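Local coordinates for amidohydrolase 3 domain-containing protein (Bacillus thuringiensis serovar konkukian, PDB 3GGM), which is of unknown function, probably a hydrolase of non-peptide carbon-nitrogen bonds, and is represented here by its N-terminal beta-rich piece alone, at residues I13-L16 / E22-A25; E40-A45 / T49-L54. All coordinates share one frame; numbering follows the deposited sequence.

Overall arrangement
Both contacts reach the same mixed sheet, their centres about 15 Å apart, and follow one another along the chain. Interaction 1 is a true strand pairing, where backbone hydrogen bonds join the two arms of a hairpin, with a mostly buried apolar side and a polar bond at the edge. Interaction 2 is smaller and looser: the turns of 40-45 lie against the start of 49-54 through a few side-chain contacts, mostly of aliphatic carbons, without backbone bonds between them, and only Thr49 among its touching residues is buried. The two meet where Leu41 packs on Ala25 and where Leu54 reaches Ile13, joining the hairpin to the loop after strand 32-37 and the end of strand 50-53.

Interaction 1: I13-L16 / E22-A25; sequences ITTL and EVSA
Glu22 meets Thr14 at the polar edge of the pairing, their side chains lying side by side and pointing the same way. The hydroxyl OG1 of Thr14 donates to OE2 of Glu22 over 2.8 Å, approaching on the syn side and 16° out of the carboxylate plane. The glutamate curls back to reach it: its chain is bent at chi2 (-77°), which brings the carboxylate over the neighbouring strand. OE1 has a second, long and weak, ionic partner in Arg58. In the backbone, CA of Glu22 makes a CA-H...O contact of 3.4 Å with O of Ile13.

At Val23 the backbone takes over. Its N donates to Ile13 O (3.0 Å) and its O accepts from Ile13 N (2.8 Å), the two bonds of an antiparallel hydrogen-bonded pair, while Glu22 and Thr14 form the adjoining non-hydrogen-bonded pair. This is the beta hairpin of strands 12-14 and 22-29, consistent with the N-terminal beta region that precedes the catalytic barrel in amidohydrolases. On the buried face the valine methyl CG2 sits between the backbone N and the carbonyl carbon of its own residue, which sets it 3.7 Å from CB of Ile13. The same methyl lies 3.9 Å from CG2 of Thr15, whose side chain crosses the valine at about a right angle; OG1 of Thr15 is turned to Gln20 O and Asp17 N.

Beyond Val23, Ser24 offers backbone rather than side chain: CD1 of Ile13 rests 3.7 Å from its carbonyl carbon. Ser24 and Ala25 both face Gly37, a classic beta bulge. Ala25 N also lies beside the isoleucine CD1, and its methyl turns from the hairpin partner to pack on Leu41, whereas Ile13 continues onto Ala59 and Leu54 of its own chain and onto Leu16 of a second subunit.

Interaction 2: E40-A45 / T49-L54; sequences ELLNSA and TKKIDL
Leu42 and Lys51 cross at about a right angle, the leucine tip laid against the far end of the lysine chain: CD2 of Leu42 comes within 4.1 Å of CE of Lys51. CG of Lys51 sits between the backbone N and the carbonyl carbon (chi1 42°), and the chain runs extended through chi2, then bends at chi3 (64°). This path leaves CE beside the leucine, and NZ of Lys51 4.2 Å from CB of Ala45. The lysine meets the leucine through its aliphatic part, while the ammonium lies near the alanine methyl.

The fold here is a connection between strands 32-37 and 50-53: residues 40-44 wind through successive turns with helical backbone angles, Ala45 is extended, and strand 50-53 then runs parallel to strand 6-9. The turns are tightened by Ser44, whose OG donates to Leu41 O (2.7 Å) in the carbonyl plane, so that this oxygen is gripped by both the OG and N of Ser44.

At the ends of the two segments nearest in sequence, Ala45 and Thr49 point their side chains at each other. CB of Thr49 stands 3.8 Å from CB of Ala45, and the methyl CG2 of Thr49 reaches over CA of Ala45 at 3.6 Å. The threonine hydroxyl belongs to Thr46 O, to which it is hydrogen-bonded. Ala45 also packs on Ile7, and Thr49 on Val3 and Pro4.

Interaction 1: I13-L16 / E22-A25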
loop_
_atom_site.group_PDB
_atom_site.type_symbol
_atom_site.label_atom_id
_atom_site.label_comp_id
_atom_site.label_asym_id
_atom_site.label_seq_id
_atom_site.Cartn_x
_atom_site.Cartn_y
_atom_site.Cartn_z
ATOM N N ILE A 13 -9.718 1.525 11.981
ATOM C CA ILE A 13 -9.274 0.281 11.367
ATOM C C ILE A 13 -10.346 -0.366 10.485
ATOM O O ILE A 13 -11.412 -0.763 10.961
ATOM C CB ILE A 13 -8.849 -0.714 12.458
ATOM C CG1 ILE A 13 -7.933 -0.010 13.466
ATOM C CG2 ILE A 13 -8.147 -1.909 11.827
ATOM C CD1 ILE A 13 -7.786 -0.724 14.795
ATOM N N THR A 14 -10.052 -0.471 9.198
ATOM C CA THR A 14 -10.981 -1.076 8.258
ATOM C C THR A 14 -10.915 -2.598 8.287
ATOM O O THR A 14 -9.825 -3.178 8.295
ATOM C CB THR A 14 -10.684 -0.619 6.815
ATOM O OG1 THR A 14 -10.852 0.799 6.733
ATOM C CG2 THR A 14 -11.647 -1.303 5.825
ATOM N N THR A 15 -12.076 -3.239 8.309
ATOM C CA THR A 15 -12.121 -4.694 8.294
ATOM C C THR A 15 -13.056 -5.097 7.153
ATOM O O THR A 15 -13.870 -4.289 6.687
ATOM C CB THR A 15 -12.659 -5.282 9.620
ATOM O OG1 THR A 15 -14.087 -5.340 9.574
ATOM C CG2 THR A 15 -12.221 -4.415 10.816
ATOM N N LEU A 16 -12.939 -6.332 6.692
ATOM C CA LEU A 16 -13.795 -6.783 5.614
ATOM C C LEU A 16 -15.003 -7.544 6.142
ATOM O O LEU A 16 -15.565 -8.388 5.445
ATOM C CB LEU A 16 -13.003 -7.641 4.618
ATOM C CG LEU A 16 -11.893 -6.880 3.891
ATOM C CD1 LEU A 16 -11.219 -7.789 2.860
ATOM C CD2 LEU A 16 -12.486 -5.638 3.217
ATOM N N GLU A 22 -15.664 -0.997 10.238
ATOM C CA GLU A 22 -14.746 -0.050 10.866
ATOM C C GLU A 22 -14.749 -0.218 12.380
ATOM O O GLU A 22 -15.805 -0.182 13.008
ATOM C CB GLU A 22 -15.151 1.383 10.514
ATOM C CG GLU A 22 -15.240 1.672 9.014
ATOM C CD GLU A 22 -13.874 1.860 8.358
ATOM O OE1 GLU A 22 -13.159 2.816 8.737
ATOM O OE2 GLU A 22 -13.515 1.063 7.462
ATOM N N VAL A 23 -13.568 -0.423 12.961
ATOM C CA VAL A 23 -13.439 -0.567 14.408
ATOM C C VAL A 23 -12.352 0.400 14.850
ATOM O O VAL A 23 -11.639 0.958 14.003
ATOM C CB VAL A 23 -13.030 -2.003 14.809
ATOM C CG1 VAL A 23 -14.135 -2.989 14.410
ATOM C CG2 VAL A 23 -11.704 -2.375 14.130
ATOM N N SER A 24 -12.226 0.620 16.156
ATOM C CA SER A 24 -11.197 1.534 16.650
ATOM C C SER A 24 -10.070 0.792 17.350
ATOM O O SER A 24 -9.069 1.389 17.727
ATOM C CB SER A 24 -11.795 2.555 17.621
ATOM O OG SER A 24 -12.341 1.925 18.772
ATOM N N ALA A 25 -10.233 -0.512 17.531
ATOM C CA ALA A 25 -9.216 -1.283 18.225
ATOM C C ALA A 25 -9.117 -2.709 17.710
ATOM O O ALA A 25 -10.107 -3.305 17.317
ATOM C CB ALA A 25 -9.516 -1.304 19.701
#

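Interaction 2: E40-A45 / T49-L54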
loop_
_atom_site.group_PDB
_atom_site.type_symbol
_atom_site.label_atom_id
_atom_site.label_comp_id
_atom_site.label_asym_id
_atom_site.label_seq_id
_atom_site.Cartn_x
_atom_site.Cartn_y
_atom_site.Cartn_z
ATOM N N GLU A 40 -12.964 -1.649 24.819
ATOM C CA GLU A 40 -13.288 -2.714 25.780
ATOM C C GLU A 40 -12.260 -3.841 25.634
ATOM O O GLU A 40 -12.047 -4.618 26.556
ATOM C CB GLU A 40 -14.715 -3.269 25.585
ATOM C CG GLU A 40 -14.982 -4.015 24.276
ATOM C CD GLU A 40 -15.092 -3.088 23.076
ATOM O OE1 GLU A 40 -15.031 -1.853 23.258
ATOM O OE2 GLU A 40 -15.246 -3.598 21.945
ATOM N N LEU A 41 -11.613 -3.911 24.474
ATOM C CA LEU A 41 -10.590 -4.920 24.231
ATOM C C LEU A 41 -9.465 -4.817 25.265
ATOM O O LEU A 41 -8.801 -5.810 25.585
ATOM C CB LEU A 41 -10.003 -4.758 22.826
ATOM C CG LEU A 41 -10.458 -5.719 21.722
ATOM C CD1 LEU A 41 -11.970 -5.723 21.591
ATOM C CD2 LEU A 41 -9.786 -5.303 20.401
ATOM N N LEU A 42 -9.248 -3.617 25.793
ATOM C CA LEU A 42 -8.191 -3.434 26.779
ATOM C C LEU A 42 -8.458 -4.221 28.070
ATOM O O LEU A 42 -7.545 -4.447 28.860
ATOM C CB LEU A 42 -8.014 -1.943 27.086
ATOM C CG LEU A 42 -7.434 -1.122 25.932
ATOM C CD1 LEU A 42 -7.565 0.390 26.215
ATOM C CD2 LEU A 42 -5.969 -1.523 25.744
ATOM N N ASN A 43 -9.701 -4.644 28.282
ATOM C CA ASN A 43 -10.033 -5.410 29.480
ATOM C C ASN A 43 -9.448 -6.816 29.417
ATOM O O ASN A 43 -9.297 -7.481 30.447
ATOM C CB ASN A 43 -11.549 -5.506 29.668
ATOM C CG ASN A 43 -12.197 -4.156 29.883
ATOM O OD1 ASN A 43 -11.655 -3.309 30.588
ATOM N ND2 ASN A 43 -13.365 -3.951 29.280
ATOM N N SER A 44 -9.111 -7.263 28.212
ATOM C CA SER A 44 -8.550 -8.601 28.014
ATOM C C SER A 44 -7.036 -8.604 28.160
ATOM O O SER A 44 -6.411 -9.661 28.240
ATOM C CB SER A 44 -8.906 -9.114 26.622
ATOM O OG SER A 44 -8.154 -8.421 25.638
ATOM N N ALA A 45 -6.448 -7.415 28.194
ATOM C CA ALA A 45 -5.004 -7.276 28.312
ATOM C C ALA A 45 -4.466 -7.595 29.709
ATOM O O ALA A 45 -5.196 -7.545 30.699
ATOM C CB ALA A 45 -4.597 -5.859 27.922
ATOM N N THR A 49 0.686 -7.928 27.612
ATOM C CA THR A 49 0.147 -7.404 26.366
ATOM C C THR A 49 0.657 -6.009 26.026
ATOM O O THR A 49 0.533 -5.082 26.826
ATOM C CB THR A 49 -1.397 -7.358 26.405
ATOM O OG1 THR A 49 -1.821 -6.224 27.164
ATOM C CG2 THR A 49 -1.945 -8.603 27.066
ATOM N N LYS A 50 1.239 -5.864 24.839
ATOM C CA LYS A 50 1.720 -4.562 24.392
ATOM C C LYS A 50 0.492 -3.798 23.907
ATOM O O LYS A 50 -0.342 -4.349 23.188
ATOM C CB LYS A 50 2.713 -4.692 23.232
ATOM C CG LYS A 50 4.060 -5.291 23.600
ATOM C CD LYS A 50 4.066 -6.809 23.467
ATOM C CE LYS A 50 3.972 -7.242 22.006
ATOM N NZ LYS A 50 4.050 -8.725 21.858
ATOM N N LYS A 51 0.370 -2.541 24.307
ATOM C CA LYS A 51 -0.771 -1.743 23.888
ATOM C C LYS A 51 -0.302 -0.472 23.198
ATOM O O LYS A 51 0.616 0.198 23.661
ATOM C CB LYS A 51 -1.664 -1.424 25.090
ATOM C CG LYS A 51 -0.908 -1.038 26.341
ATOM C CD LYS A 51 -1.846 -0.852 27.530
ATOM C CE LYS A 51 -2.541 -2.151 27.902
ATOM N NZ LYS A 51 -3.378 -2.005 29.128
ATOM N N ILE A 52 -0.928 -0.159 22.072
ATOM C CA ILE A 52 -0.559 1.020 21.309
ATOM C C ILE A 52 -1.748 1.937 21.072
ATOM O O ILE A 52 -2.707 1.569 20.395
ATOM C CB ILE A 52 0.019 0.643 19.929
ATOM C CG1 ILE A 52 1.261 -0.236 20.098
ATOM C CG2 ILE A 52 0.353 1.903 19.150
ATOM C CD1 ILE A 52 1.888 -0.654 18.785
ATOM N N ASP A 53 -1.662 3.137 21.626
ATOM C CA ASP A 53 -2.704 4.136 21.459
ATOM C C ASP A 53 -2.448 4.769 20.093
ATOM O O ASP A 53 -1.504 5.545 19.929
ATOM C CB ASP A 53 -2.596 5.193 22.566
ATOM C CG ASP A 53 -3.634 6.287 22.427
ATOM O OD1 ASP A 53 -4.264 6.378 21.354
ATOM O OD2 ASP A 53 -3.817 7.059 23.394
ATOM N N LEU A 54 -3.289 4.428 19.119
ATOM C CA LEU A 54 -3.163 4.933 17.757
ATOM C C LEU A 54 -3.417 6.444 17.607
ATOM O O LEU A 54 -3.195 7.010 16.534
ATOM C CB LEU A 54 -4.119 4.165 16.832
ATOM C CG LEU A 54 -3.801 2.673 16.671
ATOM C CD1 LEU A 54 -4.955 1.963 15.975
ATOM C CD2 LEU A 54 -2.490 2.510 15.884
#